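PDB 3UCK: carbonic anhydrase from Coccomyxa sp. PA, which catalyses the reversible, zinc-dependent hydration of carbon dioxide to hydrogencarbonate and a proton, as a member of the beta class of carbonic anhydrases. Local coordinates for the interface of chains A and B. Sequence-based numbering; all coordinates share one arbitrary frame. Chains: chain A/B, Carbonic anhydrase.

Contacts 1 and 2 are patches of the same two-fold symmetric interface between chains A and B, with the centres of their C-alpha atoms about 29 Å apart. They share no residues and use different elements. In contact 1, helix 80-92 of A meets helix 122-126 and nearby loops of B; in contact 2, the N-terminal helix 10-26 of B lies against the start of strand 194-197 and the end of helix 54-57 of A. Each has a twin with the chains exchanged, so the subunits are joined near the centre and again through exchanged N-terminal helices, consistent with the dimeric unit of beta-carbonic anhydrases.

Contact 1: the interface of chains A and B. Residues chain A 83-85, 87-88, 92; chain B 71, 115, 122-123, 126.
A:Glu87 reaches from helix 80-92 of one subunit to the first turn of helix 122-126 of the other, where its carboxylate receives two backbone N-H groups. Its CG is anti to the backbone N (chi1 -172°) and the chain stays extended beyond it, which carries the acid group across the boundary. Along the way A:Glu87 CB lies 3.7 Å from B:Val122 CG2, and CG passes the same methyl more loosely. The carboxyl carbon CD also packs against this methyl. At the tip, A:Glu87 OE2 accepts a hydrogen bond from B:Val122 N at 2.7 Å, nearly straight (163° at H) and on the syn side, though the donor is tilted from the carboxylate plane. A:Glu87 OE1 takes B:Thr123 N at 3.1 Å, from well above that plane. A glutamate suits the place: its two oxygens cap N-H groups at a helix start, whose dipole may favour a negative charge.

The hydroxyl B:Thr123 OG1 shares a hydrogen bond of 3.1 Å with A:Ser84 OG, one turn before A:Glu87. The short side chain of A:Ser84 probably suits the approach of B:Trp126, whose CB lies 3.6 Å from A:Ser84 OG. Within its own subunit, B:Trp126 NE1 anchors the indole to B:Val71 O, 2.7 Å away. B:Val71 in turn presents CG2 to the backbone of A:Cys85. The patch thus sets one side of helix 80-92 against the start of helix 122-126 and B:Val71, near the middle of the dimer.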
# COMPACT_ATOMS: atom_id res chain seq x y z
N MET A 83 -8.34 -5.46 -3.26
CA MET A 83 -8.03 -6.64 -3.98
C MET A 83 -8.32 -7.85 -3.13
O MET A 83 -8.64 -8.89 -3.66
CB MET A 83 -6.61 -6.60 -4.41
CG MET A 83 -6.44 -5.63 -5.49
SD MET A 83 -6.95 -6.44 -6.98
CE MET A 83 -8.37 -5.44 -7.41
N SER A 84 -8.29 -7.68 -1.82
CA SER A 84 -8.70 -8.72 -0.90
C SER A 84 -10.21 -9.05 -0.92
O SER A 84 -10.59 -10.22 -0.89
CB SER A 84 -8.33 -8.31 0.48
OG SER A 84 -8.05 -9.45 1.21
N CYS A 85 -11.05 -8.03 -0.86
CA CYS A 85 -12.47 -8.20 -1.07
C CYS A 85 -12.69 -8.86 -2.40
O CYS A 85 -13.55 -9.71 -2.53
CB CYS A 85 -13.16 -6.85 -1.05
SG CYS A 85 -13.00 -5.96 0.54
N GLU A 87 -10.47 -10.88 -4.30
CA GLU A 87 -9.94 -12.25 -4.32
C GLU A 87 -10.90 -13.16 -3.57
O GLU A 87 -11.40 -14.14 -4.11
CB GLU A 87 -8.59 -12.32 -3.63
CG GLU A 87 -7.95 -13.63 -3.80
CD GLU A 87 -6.66 -13.79 -3.06
OE1 GLU A 87 -6.69 -14.15 -1.88
OE2 GLU A 87 -5.58 -13.66 -3.66
N TYR A 88 -11.20 -12.80 -2.32
CA TYR A 88 -12.05 -13.58 -1.46
C TYR A 88 -13.46 -13.96 -2.01
O TYR A 88 -13.98 -15.03 -1.74
CB TYR A 88 -12.26 -12.84 -0.14
CG TYR A 88 -12.86 -13.73 0.90
CD1 TYR A 88 -12.17 -14.85 1.36
CD2 TYR A 88 -14.14 -13.46 1.41
CE1 TYR A 88 -12.73 -15.70 2.32
CE2 TYR A 88 -14.70 -14.28 2.38
CZ TYR A 88 -13.98 -15.41 2.82
OH TYR A 88 -14.51 -16.23 3.79
N HIS A 92 -13.15 -17.66 -3.24
CA HIS A 92 -13.65 -18.45 -2.13
C HIS A 92 -15.18 -18.46 -2.07
O HIS A 92 -15.80 -19.49 -2.12
CB HIS A 92 -12.99 -18.02 -0.80
CG HIS A 92 -11.49 -18.21 -0.75
ND1 HIS A 92 -10.88 -19.44 -0.90
CD2 HIS A 92 -10.48 -17.32 -0.53
CE1 HIS A 92 -9.57 -19.30 -0.78
NE2 HIS A 92 -9.30 -18.03 -0.57
N VAL B 71 -11.90 -6.55 4.51
CA VAL B 71 -11.83 -7.91 4.95
C VAL B 71 -11.14 -7.91 6.31
O VAL B 71 -9.91 -7.79 6.42
CB VAL B 71 -11.11 -8.83 3.89
CG1 VAL B 71 -10.53 -10.06 4.51
CG2 VAL B 71 -12.11 -9.21 2.76
N TRP B 115 -4.79 -20.32 8.88
CA TRP B 115 -3.85 -20.37 7.76
C TRP B 115 -2.38 -20.39 8.12
O TRP B 115 -1.94 -19.87 9.17
CB TRP B 115 -4.09 -19.26 6.77
CG TRP B 115 -5.41 -19.26 6.19
CD1 TRP B 115 -6.44 -20.10 6.51
CD2 TRP B 115 -5.92 -18.34 5.23
NE1 TRP B 115 -7.55 -19.78 5.75
CE2 TRP B 115 -7.26 -18.71 4.96
CE3 TRP B 115 -5.36 -17.25 4.54
CZ2 TRP B 115 -8.07 -18.02 4.04
CZ3 TRP B 115 -6.16 -16.55 3.62
CH2 TRP B 115 -7.50 -16.95 3.37
N VAL B 122 -3.67 -12.64 -2.00
CA VAL B 122 -3.61 -11.34 -1.40
C VAL B 122 -4.36 -11.31 -0.11
O VAL B 122 -3.93 -10.72 0.83
CB VAL B 122 -4.12 -10.27 -2.32
CG1 VAL B 122 -3.30 -10.25 -3.53
CG2 VAL B 122 -5.49 -10.53 -2.69
N THR B 123 -5.48 -11.98 -0.04
CA THR B 123 -6.11 -12.09 1.26
C THR B 123 -5.14 -12.42 2.40
O THR B 123 -5.14 -11.74 3.46
CB THR B 123 -7.35 -12.95 1.25
OG1 THR B 123 -8.31 -12.40 0.35
CG2 THR B 123 -7.98 -12.92 2.64
N TRP B 126 -3.08 -9.54 3.26
CA TRP B 126 -3.94 -8.55 3.90
C TRP B 126 -4.26 -8.88 5.35
O TRP B 126 -4.32 -8.01 6.20
CB TRP B 126 -5.28 -8.41 3.19
CG TRP B 126 -6.23 -7.42 3.86
CD1 TRP B 126 -7.29 -7.71 4.56
CD2 TRP B 126 -6.11 -5.98 3.89
NE1 TRP B 126 -7.91 -6.55 5.04
CE2 TRP B 126 -7.20 -5.48 4.60
CE3 TRP B 126 -5.18 -5.07 3.32
CZ2 TRP B 126 -7.43 -4.09 4.79
CZ3 TRP B 126 -5.39 -3.65 3.55
CH2 TRP B 126 -6.51 -3.21 4.28

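Contact 2: the interface of chains A and B. Residues chain A 57-58, 192-195; chain B 13, 16-17, 19-20.
The amide nitrogen ND2 of B:Asn16 is gripped by two backbone carbonyls of chain A. B:Asn16 ND2 donates to A:Leu57 O at 2.9 Å, almost straight (168° at H), and to A:Gly193 O at 2.9 Å, nearly along the C=O axis of the glycine. Both acceptors lie close to the amide plane, so the pair fixes the rotation of that group. On the other branch, B:Asn16 OD1 accepts A:Val195 N at 2.9 Å, with the donor above the plane of the side-chain carbonyl. With CG anti to the backbone N (chi1 169°), the amide is carried away from helix 10-26. Asparagine suits this place because one flat group both donates and accepts: its bonds to A:Gly193 O and A:Val195 N lie either side of A:Leu194, while the second ND2 bond reaches the end of helix 54-57.

Packing contacts surround the amide. B:Trp19 turns a face of its six-membered ring to A:Leu57 CA, 3.7 Å from the ring centroid, in a CH-pi contact. The edge of the same indole faces A:Gly193 O, and the small B:Ala20 CB fits 3.7 Å from A:Gly193 O. Bends at chi2 and chi3 turn one face of the B:Arg17 guanidinium toward A:Leu194 CD1. A:Val195 CG1 meets B:Leu13 CD2 at 3.9 Å, the side chains crossing at about a right angle. The site fastens the N-terminal helix of one subunit onto its neighbour and so helps hold the dimer together.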
# COMPACT_ATOMS: atom_id res chain seq x y z
N LEU A 57 -30.17 0.60 -0.86
CA LEU A 57 -30.64 1.04 -2.17
C LEU A 57 -31.12 -0.11 -3.05
O LEU A 57 -32.03 0.08 -3.87
CB LEU A 57 -29.64 1.92 -2.91
CG LEU A 57 -28.33 1.34 -3.38
CD1 LEU A 57 -28.51 0.90 -4.81
CD2 LEU A 57 -27.28 2.42 -3.24
N PHE A 58 -30.53 -1.28 -2.86
CA PHE A 58 -30.94 -2.46 -3.56
C PHE A 58 -31.90 -3.32 -2.74
O PHE A 58 -32.24 -4.47 -3.14
CB PHE A 58 -29.72 -3.29 -3.99
CG PHE A 58 -28.94 -2.68 -5.13
CD1 PHE A 58 -27.59 -2.43 -5.00
CD2 PHE A 58 -29.57 -2.34 -6.32
CE1 PHE A 58 -26.88 -1.86 -6.03
CE2 PHE A 58 -28.86 -1.77 -7.36
CZ PHE A 58 -27.52 -1.53 -7.22
N THR A 192 -31.88 11.39 -5.52
CA THR A 192 -33.09 10.69 -5.93
C THR A 192 -33.26 9.23 -5.45
O THR A 192 -34.33 8.63 -5.64
CB THR A 192 -33.25 10.71 -7.47
OG1 THR A 192 -32.19 9.96 -8.08
CG2 THR A 192 -33.30 12.15 -8.04
N GLY A 193 -32.22 8.63 -4.87
CA GLY A 193 -32.26 7.19 -4.53
C GLY A 193 -32.15 6.26 -5.73
O GLY A 193 -32.31 5.03 -5.64
N LEU A 194 -31.85 6.83 -6.88
CA LEU A 194 -31.88 5.99 -8.05
C LEU A 194 -30.54 5.53 -8.64
O LEU A 194 -29.53 6.24 -8.58
CB LEU A 194 -32.82 6.58 -9.10
CG LEU A 194 -34.32 6.28 -8.85
CD1 LEU A 194 -35.16 7.37 -9.50
CD2 LEU A 194 -34.70 4.89 -9.39
N VAL A 195 -30.58 4.31 -9.19
CA VAL A 195 -29.47 3.66 -9.86
C VAL A 195 -29.75 3.43 -11.37
O VAL A 195 -30.65 2.65 -11.74
CB VAL A 195 -29.12 2.29 -9.15
CG1 VAL A 195 -28.06 1.50 -9.94
CG2 VAL A 195 -28.63 2.55 -7.75
N LEU B 13 -32.46 -3.53 -10.57
CA LEU B 13 -32.79 -2.17 -10.89
C LEU B 13 -34.20 -1.84 -10.54
O LEU B 13 -34.52 -0.70 -10.27
CB LEU B 13 -32.56 -1.92 -12.35
CG LEU B 13 -31.09 -1.72 -12.65
CD1 LEU B 13 -30.90 -1.71 -14.12
CD2 LEU B 13 -30.66 -0.43 -12.04
N ASN B 16 -34.52 -1.44 -6.78
CA ASN B 16 -34.05 -0.11 -6.43
C ASN B 16 -35.14 0.98 -6.56
O ASN B 16 -35.29 1.84 -5.66
CB ASN B 16 -32.80 0.28 -7.22
CG ASN B 16 -32.47 1.75 -7.06
OD1 ASN B 16 -32.48 2.50 -8.04
ND2 ASN B 16 -32.21 2.18 -5.82
N ARG B 17 -35.86 0.91 -7.69
CA ARG B 17 -37.00 1.80 -8.02
C ARG B 17 -38.05 1.75 -6.92
O ARG B 17 -38.34 2.77 -6.27
CB ARG B 17 -37.62 1.39 -9.37
CG ARG B 17 -38.75 2.28 -9.90
CD ARG B 17 -38.31 3.12 -11.11
NE ARG B 17 -38.51 4.55 -10.83
CZ ARG B 17 -38.11 5.56 -11.61
NH1 ARG B 17 -37.48 5.36 -12.77
NH2 ARG B 17 -38.36 6.81 -11.21
N TRP B 19 -37.98 0.62 -3.90
CA TRP B 19 -37.38 1.13 -2.68
C TRP B 19 -37.40 2.65 -2.65
O TRP B 19 -37.92 3.25 -1.72
CB TRP B 19 -35.94 0.61 -2.53
CG TRP B 19 -35.23 1.24 -1.37
CD1 TRP B 19 -35.39 0.92 -0.05
CD2 TRP B 19 -34.29 2.33 -1.41
NE1 TRP B 19 -34.60 1.74 0.73
CE2 TRP B 19 -33.92 2.61 -0.07
CE3 TRP B 19 -33.73 3.10 -2.44
CZ2 TRP B 19 -32.99 3.61 0.26
CZ3 TRP B 19 -32.82 4.09 -2.11
CH2 TRP B 19 -32.46 4.34 -0.77
N ALA B 20 -36.86 3.26 -3.71
CA ALA B 20 -36.77 4.71 -3.80
C ALA B 20 -38.13 5.42 -3.85
O ALA B 20 -38.27 6.52 -3.31
CB ALA B 20 -35.90 5.12 -4.97